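Local coordinates for protein glycinin A3B4 subunit (Glycine max, PDB 2D5F) that serves as an 11S seed storage globulin of soybean, built from two cupin domains and assembling into hexamers that probably hold nitrogen and carbon for the seedling, at residues S453-K456 / D457-A461; I462-E465 / V466-S470; S476-R479 / Q480-Q484. All coordinates share one frame; numbering follows the deposited sequence.

Interaction 1. Residues S453-K456 / D457-A461; sequences SYIK and DVFRA
Tyr454 folds its ring back over Asp457 where a strand of the C-terminal cupin domain passes directly into helix 455-461, the first helix of the extension that reaches a neighbouring subunit. Tyr454 holds the N-cap position, and its CG sits between the backbone N and the carbonyl carbon (chi1 59°), which swings the ring over the first helical turn. Asp457 CB lies above the middle of one ring face, 3.5 Å from the centroid, in a CH-pi contact. A tyrosine suits the place because it supplies both this face and a hydroxyl beyond it. Arg460 comes up from the next turn and gives NH2 to Tyr454 OH at 2.9 Å, with the hydroxyl almost exactly in the guanidinium plane, while the two planes stand 57° apart. The same NH2 forms a salt bridge with Asp457 OD1 at 3.0 Å, so one nitrogen ties ring and carboxylate together. The other carboxylate oxygen, Asp457 OD2, accepts from Gly84 N of the second subunit.

Elsewhere on the helix Ile455 lays CG2 over a face of the Phe459 ring, off centre and 3.4 Å from CZ, and Phe459 itself meets Phe217 of the second subunit edge-to-face. A water finishes the N-terminal end: it accepts from Tyr454 N, donates to Asp457 OD2 at 2.8 Å and hydrogen-bonds with Ser453 OG at the same distance.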
loop_
_atom_site.group_PDB
_atom_site.type_symbol
_atom_site.label_atom_id
_atom_site.label_comp_id
_atom_site.label_asym_id
_atom_site.label_seq_id
_atom_site.Cartn_x
_atom_site.Cartn_y
_atom_site.Cartn_z
ATOM N N SER B 453 18.757 8.243 -16.296
ATOM C CA SER B 453 19.513 9.422 -15.931
ATOM C C SER B 453 20.412 9.749 -17.111
ATOM O O SER B 453 20.922 8.840 -17.763
ATOM C CB SER B 453 20.359 9.141 -14.687
ATOM O OG SER B 453 21.183 10.251 -14.373
ATOM N N TYR B 454 20.573 11.032 -17.421
ATOM C CA TYR B 454 21.464 11.408 -18.513
ATOM C C TYR B 454 22.674 12.124 -17.899
ATOM O O TYR B 454 22.543 12.881 -16.935
ATOM C CB TYR B 454 20.738 12.249 -19.572
ATOM C CG TYR B 454 20.107 13.552 -19.125
ATOM C CD1 TYR B 454 20.623 14.780 -19.561
ATOM C CD2 TYR B 454 18.953 13.565 -18.344
ATOM C CE1 TYR B 454 20.002 15.982 -19.238
ATOM C CE2 TYR B 454 18.320 14.765 -18.011
ATOM C CZ TYR B 454 18.849 15.969 -18.464
ATOM O OH TYR B 454 18.224 17.157 -18.146
ATOM N N ILE B 455 23.857 11.850 -18.434
ATOM C CA ILE B 455 25.073 12.412 -17.873
ATOM C C ILE B 455 25.150 13.936 -17.780
ATOM O O ILE B 455 25.737 14.457 -16.837
ATOM C CB ILE B 455 26.306 11.820 -18.587
ATOM C CG1 ILE B 455 26.324 10.306 -18.326
ATOM C CG2 ILE B 455 27.599 12.470 -18.072
ATOM C CD1 ILE B 455 27.445 9.526 -18.985
ATOM N N LYS B 456 24.559 14.658 -18.723
ATOM C CA LYS B 456 24.586 16.123 -18.632
ATOM C C LYS B 456 23.990 16.543 -17.282
ATOM O O LYS B 456 24.552 17.373 -16.568
ATOM C CB LYS B 456 23.765 16.762 -19.756
ATOM C CG LYS B 456 24.335 16.576 -21.147
ATOM C CD LYS B 456 23.424 17.194 -22.204
ATOM C CE LYS B 456 23.231 18.691 -21.960
ATOM N NZ LYS B 456 22.235 19.287 -22.895
ATOM N N ASP B 457 22.849 15.956 -16.939
ATOM C CA ASP B 457 22.171 16.261 -15.688
ATOM C C ASP B 457 23.016 15.841 -14.487
ATOM O O ASP B 457 22.948 16.455 -13.421
ATOM C CB ASP B 457 20.812 15.558 -15.656
ATOM C CG ASP B 457 20.048 15.815 -14.372
ATOM O OD1 ASP B 457 19.668 16.978 -14.115
ATOM O OD2 ASP B 457 19.831 14.848 -13.616
ATOM N N VAL B 458 23.812 14.791 -14.661
ATOM C CA VAL B 458 24.672 14.308 -13.586
ATOM C C VAL B 458 25.744 15.352 -13.281
ATOM O O VAL B 458 26.035 15.628 -12.117
ATOM C CB VAL B 458 25.357 12.970 -13.962
ATOM C CG1 VAL B 458 26.340 12.568 -12.878
ATOM C CG2 VAL B 458 24.306 11.879 -14.138
ATOM N N PHE B 459 26.329 15.934 -14.325
ATOM C CA PHE B 459 27.354 16.962 -14.130
ATOM C C PHE B 459 26.783 18.106 -13.288
ATOM O O PHE B 459 27.456 18.635 -12.404
ATOM C CB PHE B 459 27.827 17.525 -15.478
ATOM C CG PHE B 459 28.638 16.559 -16.301
ATOM C CD1 PHE B 459 28.618 16.635 -17.693
ATOM C CD2 PHE B 459 29.422 15.586 -15.697
ATOM C CE1 PHE B 459 29.366 15.750 -18.470
ATOM C CE2 PHE B 459 30.178 14.693 -16.467
ATOM C CZ PHE B 459 30.147 14.777 -17.853
ATOM N N ARG B 460 25.535 18.472 -13.559
ATOM C CA ARG B 460 24.897 19.564 -12.832
ATOM C C ARG B 460 24.708 19.274 -11.347
ATOM O O ARG B 460 24.707 20.193 -10.525
ATOM C CB ARG B 460 23.543 19.906 -13.465
ATOM C CG ARG B 460 23.633 20.373 -14.912
ATOM C CD ARG B 460 22.403 21.163 -15.321
ATOM N NE ARG B 460 21.199 20.343 -15.400
ATOM C CZ ARG B 460 20.862 19.605 -16.456
ATOM N NH1 ARG B 460 21.637 19.575 -17.535
ATOM N NH2 ARG B 460 19.735 18.907 -16.437
ATOM N N ALA B 461 24.566 17.997 -11.005
ATOM C CA ALA B 461 24.350 17.596 -9.619
ATOM C C ALA B 461 25.626 17.472 -8.791
ATOM O O ALA B 461 25.578 17.503 -7.560
ATOM C CB ALA B 461 23.579 16.270 -9.586
HETATM O O HOH W 1 19.558 12.437 -15.000
#

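Interaction 2. Residues I462-E465 / V466-S470; sequences IPSE and VLSNS
The amide of Asn469 lies with Glu465 O close to its plane, and ND2 donates to that oxygen at 2.7 Å; a water accepts from the same ND2 and donates to the flat carboxylate of Glu465 through OE1. Glu465 O is therefore gripped twice, because Asn469 N also reaches it, at 3.2 Å, from above the carbonyl plane. CG of Asn469 stands beside its own backbone N (chi1 -72°), which turns the amide back along the helix to this carbonyl. Glu465 OE1 also receives Ser245 N of the second subunit.

At the start of helix 464-471 Pro463 holds the N-cap position. It cannot donate through its nitrogen, but its carbonyl accepts from two amides: Val466 N, 2.8 Å from Pro463 O and well above the carbonyl plane, and Leu467 N, almost in line with the C=O bond. Its ring runs side by side with Val466, CD meeting CG2.

Ile462, the first residue to leave the preceding helix, sends CG2 crosswise into both neighbours, 3.4 Å from Val466 CG1 and 3.3 Å from Leu467 CD1. Both approaches are tighter than usual carbon contacts, and Leu467 has torsions away from the staggered values. On another side of the helix a water joins Ser464 OG, also hydrogen-bonded to Gln475 OE1, to Ser468 OG.

Branched carbons thus pack closely in the turn, while Asn469 ND2 adds a bond to a backbone carbonyl; such internal ties probably firm the first turns, whereas bonds like that of Glu465 OE1 hold the interface.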
loop_
_atom_site.group_PDB
_atom_site.type_symbol
_atom_site.label_atom_id
_atom_site.label_comp_id
_atom_site.label_asym_id
_atom_site.label_seq_id
_atom_site.Cartn_x
_atom_site.Cartn_y
_atom_site.Cartn_z
ATOM N N ILE B 462 26.763 17.343 -9.466
ATOM C CA ILE B 462 28.054 17.177 -8.804
ATOM C C ILE B 462 28.784 18.503 -8.595
ATOM O O ILE B 462 28.808 19.355 -9.485
ATOM C CB ILE B 462 28.937 16.223 -9.626
ATOM C CG1 ILE B 462 28.236 14.869 -9.745
ATOM C CG2 ILE B 462 30.314 16.079 -8.986
ATOM C CD1 ILE B 462 28.903 13.894 -10.693
ATOM N N PRO B 463 29.401 18.689 -7.414
ATOM C CA PRO B 463 30.121 19.932 -7.121
ATOM C C PRO B 463 31.228 20.209 -8.130
ATOM O O PRO B 463 31.941 19.301 -8.557
ATOM C CB PRO B 463 30.669 19.697 -5.711
ATOM C CG PRO B 463 29.701 18.707 -5.122
ATOM C CD PRO B 463 29.486 17.761 -6.273
ATOM N N SER B 464 31.363 21.475 -8.500
ATOM C CA SER B 464 32.370 21.894 -9.457
ATOM C C SER B 464 33.751 21.303 -9.192
ATOM O O SER B 464 34.390 20.788 -10.104
ATOM C CB SER B 464 32.471 23.418 -9.477
ATOM O OG SER B 464 33.530 23.818 -10.329
ATOM N N GLU B 465 34.212 21.371 -7.949
ATOM C CA GLU B 465 35.531 20.843 -7.626
ATOM C C GLU B 465 35.623 19.326 -7.652
ATOM O O GLU B 465 36.726 18.771 -7.756
ATOM C CB GLU B 465 36.014 21.371 -6.276
ATOM C CG GLU B 465 36.621 22.761 -6.374
ATOM C CD GLU B 465 37.295 23.197 -5.092
ATOM O OE1 GLU B 465 37.956 22.354 -4.454
ATOM O OE2 GLU B 465 37.175 24.384 -4.730
ATOM N N VAL B 466 34.487 18.642 -7.551
ATOM C CA VAL B 466 34.533 17.187 -7.618
ATOM C C VAL B 466 34.786 16.873 -9.085
ATOM O O VAL B 466 35.570 15.991 -9.411
ATOM C CB VAL B 466 33.207 16.522 -7.162
ATOM C CG1 VAL B 466 33.204 15.047 -7.547
ATOM C CG2 VAL B 466 33.060 16.643 -5.652
ATOM N N LEU B 467 34.130 17.626 -9.960
ATOM C CA LEU B 467 34.282 17.458 -11.402
ATOM C C LEU B 467 35.710 17.814 -11.848
ATOM O O LEU B 467 36.312 17.102 -12.652
ATOM C CB LEU B 467 33.267 18.344 -12.132
ATOM C CG LEU B 467 31.988 17.742 -12.744
ATOM C CD1 LEU B 467 31.555 16.484 -12.020
ATOM C CD2 LEU B 467 30.890 18.793 -12.719
ATOM N N SER B 468 36.247 18.912 -11.322
ATOM C CA SER B 468 37.603 19.340 -11.681
ATOM C C SER B 468 38.626 18.264 -11.371
ATOM O O SER B 468 39.427 17.892 -12.221
ATOM C CB SER B 468 37.988 20.619 -10.933
ATOM O OG SER B 468 37.341 21.747 -11.496
ATOM N N ASN B 469 38.592 17.771 -10.141
ATOM C CA ASN B 469 39.516 16.736 -9.705
ATOM C C ASN B 469 39.248 15.378 -10.355
ATOM O O ASN B 469 40.150 14.544 -10.460
ATOM C CB ASN B 469 39.460 16.623 -8.180
ATOM C CG ASN B 469 40.123 17.808 -7.490
ATOM O OD1 ASN B 469 41.349 17.890 -7.426
ATOM N ND2 ASN B 469 39.315 18.739 -6.987
ATOM N N SER B 470 38.015 15.154 -10.799
ATOM C CA SER B 470 37.674 13.891 -11.432
ATOM C C SER B 470 38.206 13.805 -12.854
ATOM O O SER B 470 38.749 12.777 -13.255
ATOM C CB SER B 470 36.150 13.686 -11.448
ATOM O OG SER B 470 35.656 13.395 -10.152
HETATM O O HOH W 2 36.427 24.058 -10.027
HETATM O O HOH W 3 39.948 21.123 -5.406
#

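Interaction 3. Residues S476-R479 / Q480-Q484; sequences SQVR and QLKYQ
Arg479 and Tyr483 stand one turn apart on helix 475-483, the last helix between strands 452-454 and 490-491 of the C-terminal cupin barrel. From CB the arginine leaves with CG anti to the backbone N (chi1 158°), which carries the chain along the helix toward the tyrosine, and CG passes Tyr483 CD2 at 4.1 Å. A bend at chi3 then turns one guanidinium face to the CD2/CE2 side of Tyr483. CZ is 4.0 Å from Tyr483 CD2, and NH1 is the nearest atom of the head group, 3.6 Å from that carbon. NH2 lies 4.0 Å from Tyr483 CE2, which sits above that face, the two planes being 27° apart. At the tip NH2 donates to Leu107 O of the second subunit, while Tyr483 OH bonds to Ser110 OG there.

Without that long chain, as with an alanine here, Leu107 O of the second subunit would probably lose this donor and the Tyr483 ring would be freer to turn.

Beneath them Tyr483 N bonds to Arg479 O at 2.9 Å. Elsewhere Val478 CG1 rests alongside the aliphatic shaft of Lys482, 3.9 Å from CD, while Lys482 NZ bonds to Ser110 O and forms a salt bridge with Asp109 OD2, both of the second subunit. Long side chains with apolar shafts and polar ends suit this helix, packing together within it and spending charge and hydrogen bonds on the interface.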
loop_
_atom_site.group_PDB
_atom_site.type_symbol
_atom_site.label_atom_id
_atom_site.label_comp_id
_atom_site.label_asym_id
_atom_site.label_seq_id
_atom_site.Cartn_x
_atom_site.Cartn_y
_atom_site.Cartn_z
ATOM N N SER B 476 36.772 27.056 -15.405
ATOM C CA SER B 476 35.983 27.569 -16.523
ATOM C C SER B 476 35.423 26.427 -17.366
ATOM O O SER B 476 34.270 26.471 -17.784
ATOM C CB SER B 476 36.827 28.506 -17.400
ATOM O OG SER B 476 37.925 27.825 -17.983
ATOM N N GLN B 477 36.240 25.406 -17.616
ATOM C CA GLN B 477 35.790 24.259 -18.402
ATOM C C GLN B 477 34.600 23.590 -17.710
ATOM O O GLN B 477 33.601 23.279 -18.352
ATOM C CB GLN B 477 36.925 23.239 -18.576
ATOM C CG GLN B 477 38.053 23.688 -19.497
ATOM C CD GLN B 477 39.146 22.638 -19.633
ATOM O OE1 GLN B 477 39.817 22.296 -18.658
ATOM N NE2 GLN B 477 39.327 22.118 -20.846
ATOM N N VAL B 478 34.716 23.374 -16.403
ATOM C CA VAL B 478 33.645 22.750 -15.628
ATOM C C VAL B 478 32.381 23.592 -15.715
ATOM O O VAL B 478 31.283 23.075 -15.941
ATOM C CB VAL B 478 34.043 22.594 -14.139
ATOM C CG1 VAL B 478 32.829 22.175 -13.306
ATOM C CG2 VAL B 478 35.145 21.556 -14.005
ATOM N N ARG B 479 32.548 24.897 -15.537
ATOM C CA ARG B 479 31.434 25.829 -15.598
ATOM C C ARG B 479 30.672 25.726 -16.914
ATOM O O ARG B 479 29.443 25.756 -16.931
ATOM C CB ARG B 479 31.952 27.256 -15.401
ATOM C CG ARG B 479 31.046 28.341 -15.945
ATOM C CD ARG B 479 31.450 29.680 -15.377
ATOM N NE ARG B 479 31.107 29.751 -13.963
ATOM C CZ ARG B 479 29.881 29.989 -13.513
ATOM N NH1 ARG B 479 28.886 30.188 -14.370
ATOM N NH2 ARG B 479 29.644 30.007 -12.211
ATOM N N GLN B 480 31.406 25.602 -18.014
ATOM C CA GLN B 480 30.786 25.505 -19.328
ATOM C C GLN B 480 30.017 24.188 -19.471
ATOM O O GLN B 480 29.002 24.128 -20.163
ATOM C CB GLN B 480 31.856 25.631 -20.423
ATOM C CG GLN B 480 32.244 24.323 -21.091
ATOM C CD GLN B 480 31.683 24.212 -22.492
ATOM O OE1 GLN B 480 30.525 24.546 -22.736
ATOM N NE2 GLN B 480 32.503 23.741 -23.422
ATOM N N LEU B 481 30.505 23.138 -18.815
ATOM C CA LEU B 481 29.847 21.834 -18.863
ATOM C C LEU B 481 28.543 21.848 -18.082
ATOM O O LEU B 481 27.529 21.321 -18.541
ATOM C CB LEU B 481 30.745 20.747 -18.273
ATOM C CG LEU B 481 31.528 19.826 -19.207
ATOM C CD1 LEU B 481 32.106 18.686 -18.376
ATOM C CD2 LEU B 481 30.618 19.269 -20.304
ATOM N N LYS B 482 28.575 22.459 -16.902
ATOM C CA LYS B 482 27.407 22.524 -16.036
ATOM C C LYS B 482 26.362 23.560 -16.405
ATOM O O LYS B 482 25.178 23.366 -16.126
ATOM C CB LYS B 482 27.834 22.777 -14.584
ATOM C CG LYS B 482 28.756 21.723 -14.009
ATOM C CD LYS B 482 29.025 21.962 -12.533
ATOM C CE LYS B 482 27.765 21.794 -11.697
ATOM N NZ LYS B 482 28.070 21.838 -10.242
ATOM N N TYR B 483 26.772 24.653 -17.041
ATOM C CA TYR B 483 25.808 25.702 -17.353
ATOM C C TYR B 483 25.570 26.097 -18.807
ATOM O O TYR B 483 24.536 26.682 -19.122
ATOM C CB TYR B 483 26.171 26.946 -16.544
ATOM C CG TYR B 483 26.337 26.666 -15.066
ATOM C CD1 TYR B 483 25.256 26.240 -14.290
ATOM C CD2 TYR B 483 27.576 26.820 -14.440
ATOM C CE1 TYR B 483 25.403 25.975 -12.932
ATOM C CE2 TYR B 483 27.734 26.555 -13.080
ATOM C CZ TYR B 483 26.641 26.135 -12.334
ATOM O OH TYR B 483 26.787 25.872 -10.992
ATOM N N GLN B 484 26.497 25.787 -19.702
ATOM C CA GLN B 484 26.306 26.172 -21.097
ATOM C C GLN B 484 25.629 25.118 -21.965
ATOM O O GLN B 484 25.800 23.914 -21.761
ATOM C CB GLN B 484 27.649 26.580 -21.720
ATOM C CG GLN B 484 28.273 27.811 -21.065
ATOM C CD GLN B 484 29.510 28.320 -21.793
ATOM O OE1 GLN B 484 30.147 29.285 -21.356
ATOM N NE2 GLN B 484 29.855 27.677 -22.907
#

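From the N terminus the three contacts follow one another in series, none nesting in or crossing another, and each closes a turn or two of local chain. Interaction 1 leads from strand 452-454 of the C-terminal cupin sheet into helix 455-461; interaction 2 opens as that helix ends and starts helix 464-471; interaction 3 lies in helix 475-483, where the chain returns toward helix 455-461 and touches it. Lys482 draws them together: its NZ probably bonds to Ile462 O of interaction 2, and its CE packs on Phe459 O of interaction 1. Val478 also packs against helix 464-471. The resulting three-helix extension touches the second subunit at every contact, joining cupin barrel to oligomer.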